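Local coordinates for sensor protein (Vibrio cholerae, PDB 3BY9) that serves, through this periplasmic sensor domain, to detect C4-dicarboxylates such as succinate for DctB, a membrane histidine kinase that probably autophosphorylates with ATP, at residues I70-A73 with D74-L77. Numbering follows the deposited sequence.
Sequences IQAA and DTYL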
ATOM      1  N   ILE A  70       4.641  -2.969 -17.542  1.00 11.46           N
ATOM      2  CA  ILE A  70       3.705  -2.263 -16.661  1.00 11.64           C
ATOM      3  C   ILE A  70       4.310  -1.244 -15.743  1.00 12.31           C
ATOM      4  O   ILE A  70       3.587  -0.501 -15.047  1.00 13.58           O
ATOM      5  CB  ILE A  70       2.888  -3.270 -15.808  1.00 11.30           C
ATOM      6  CG1 ILE A  70       3.807  -3.945 -14.785  1.00 10.58           C
ATOM      7  CG2 ILE A  70       2.253  -4.353 -16.740  1.00 12.39           C
ATOM      8  CD1 ILE A  70       3.000  -4.957 -13.902  1.00 11.62           C
ATOM      9  N   GLN A  71       5.625  -1.169 -15.778  1.00 11.43           N
ATOM     10  CA  GLN A  71       6.394  -0.261 -14.932  1.00 12.93           C
ATOM     11  C   GLN A  71       6.054  -0.403 -13.448  1.00 12.89           C
ATOM     12  O   GLN A  71       5.783   0.569 -12.764  1.00 11.89           O
ATOM     13  CB  GLN A  71       6.222   1.213 -15.388  1.00 17.27           C
ATOM     14  CG  GLN A  71       6.887   1.487 -16.744  1.00 17.22           C
ATOM     15  CD  GLN A  71       8.411   1.497 -16.678  1.00 22.72           C
ATOM     16  OE1 GLN A  71       9.091   0.537 -17.076  1.00 24.96           O
ATOM     17  NE2 GLN A  71       8.963   2.597 -16.167  1.00 27.20           N
ATOM     18  N   ALA A  72       6.038  -1.656 -12.978  1.00  9.80           N
ATOM     19  CA  ALA A  72       5.836  -1.935 -11.566  1.00 10.76           C
ATOM     20  C   ALA A  72       7.180  -2.079 -10.832  1.00 10.23           C
ATOM     21  O   ALA A  72       8.256  -2.064 -11.439  1.00 12.81           O
ATOM     22  CB  ALA A  72       5.036  -3.230 -11.375  1.00 10.15           C
ATOM     23  N   ALA A  73       7.112  -2.124  -9.509  1.00  7.83           N
ATOM     24  CA  ALA A  73       8.355  -2.319  -8.768  1.00  9.50           C
ATOM     25  C   ALA A  73       8.794  -3.760  -8.897  1.00 11.20           C
ATOM     26  O   ALA A  73       9.937  -4.021  -9.254  1.00 10.23           O
ATOM     27  CB  ALA A  73       8.156  -1.963  -7.296  1.00 10.48           C
ATOM     28  N   ASP A  74       7.889  -4.715  -8.658  1.00  6.72           N
ATOM     29  CA  ASP A  74       8.274  -6.121  -8.719  1.00  6.96           C
ATOM     30  C   ASP A  74       7.083  -6.964  -9.142  1.00  8.02           C
ATOM     31  O   ASP A  74       5.956  -6.609  -8.817  1.00 10.34           O
ATOM     32  CB  ASP A  74       8.679  -6.612  -7.308  1.00  8.14           C
ATOM     33  CG  ASP A  74       9.747  -5.729  -6.672  1.00 13.19           C
ATOM     34  OD1 ASP A  74      10.956  -5.919  -6.975  1.00 11.22           O
ATOM     35  OD2 ASP A  74       9.369  -4.828  -5.898  1.00 12.43           O
ATOM     36  N   THR A  75       7.348  -8.084  -9.813  1.00  6.80           N
ATOM     37  CA  THR A  75       6.239  -8.992 -10.237  1.00  6.78           C
ATOM     38  C   THR A  75       6.832 -10.367  -9.905  1.00  8.97           C
ATOM     39  O   THR A  75       7.880 -10.714 -10.425  1.00  8.24           O
ATOM     40  CB  THR A  75       5.944  -8.873 -11.738  1.00  6.99           C
ATOM     41  OG1 THR A  75       5.506  -7.525 -12.041  1.00  8.56           O
ATOM     42  CG2 THR A  75       4.823  -9.860 -12.131  1.00  8.17           C
ATOM     43  N   TYR A  76       6.127 -11.151  -9.064  1.00  7.92           N
ATOM     44  CA  TYR A  76       6.776 -12.373  -8.603  1.00  6.16           C
ATOM     45  C   TYR A  76       5.765 -13.479  -8.333  1.00  6.61           C
ATOM     46  O   TYR A  76       4.626 -13.218  -7.956  1.00  6.79           O
ATOM     47  CB  TYR A  76       7.627 -12.103  -7.338  1.00  7.88           C
ATOM     48  CG  TYR A  76       6.941 -11.368  -6.206  1.00  6.08           C
ATOM     49  CD1 TYR A  76       6.646 -12.030  -5.009  1.00  7.65           C
ATOM     50  CD2 TYR A  76       6.650  -9.978  -6.299  1.00  5.58           C
ATOM     51  CE1 TYR A  76       6.086 -11.317  -3.906  1.00  7.35           C
ATOM     52  CE2 TYR A  76       6.098  -9.297  -5.221  1.00  6.58           C
ATOM     53  CZ  TYR A  76       5.828  -9.945  -4.057  1.00  7.05           C
ATOM     54  OH  TYR A  76       5.330  -9.206  -3.005  1.00  8.65           O
ATOM     55  N   LEU A  77       6.251 -14.699  -8.512  1.00  6.41           N
ATOM     56  CA  LEU A  77       5.427 -15.918  -8.427  1.00  6.11           C
ATOM     57  C   LEU A  77       5.748 -16.724  -7.195  1.00  7.90           C
ATOM     58  O   LEU A  77       6.897 -17.036  -6.954  1.00  8.35           O
ATOM     59  CB  LEU A  77       5.719 -16.755  -9.701  1.00  5.44           C
ATOM     60  CG  LEU A  77       4.963 -18.073  -9.831  1.00  6.23           C
ATOM     61  CD1 LEU A  77       3.471 -17.777 -10.117  1.00  7.77           C
ATOM     62  CD2 LEU A  77       5.506 -18.813 -11.049  1.00  9.26           C
TER
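Ala-73 and Asp-74 together face Lys-149 of the neighbouring antiparallel strand, a classic beta bulge, at the point where helix 53-70 gives way to strand 74-79 of the succinate-binding, membrane-distal half of the sensor domain. Just before it a Schellman motif closes the helix: Gln-71, with positive phi, is the C-prime residue, and Ala-72 N bonds to Asn-67 O while Gln-71 N bonds to Glu-68 O.

The close packing is at the bulge. The extra residue brings two successive side chains to one side of the strand, with Ala-73 CB 3.4 Å from Asp-74 OD2; a methyl is small enough to sit beside the carboxylate. Asp-74 CG lies beside its own backbone N (chi1 -53°), which turns the carboxylate back over the preceding peptide, where OD1 comes within 3.1 Å of Ala-73 O. Two acceptors this close should repel, and Arg-94 probably offsets that by bridging them: its NE makes a salt bridge to Asp-74 OD1 and its NH2 bonds to Ala-73 O. Aspartate suits this buried place because its short acidic side chain meets both Arg-94 and Asn-89 ND2 with the one oxygen, OD1. It also lies beside Lys-149, which binds succinate, and may help position it.

Toward the helix the contact is looser. Ile-70 carries CG1 between N and the carbonyl carbon (chi1 69°), and its extended branch reaches for the strand; this apolar arm and Ala-72 both rest on Val-148. Exposed Gln-71, in the turn itself, marks the solvent side. Thr-75 suits the seam because its hydroxyl oxygen accepts a bond from Asn-67 ND2, tying the start of the strand back to the last turn of the helix, while Ala-72 CB stays 4.4 Å from Thr-75 OG1 and Ile-70 CD1 approaches that same oxygen at 4.0 Å.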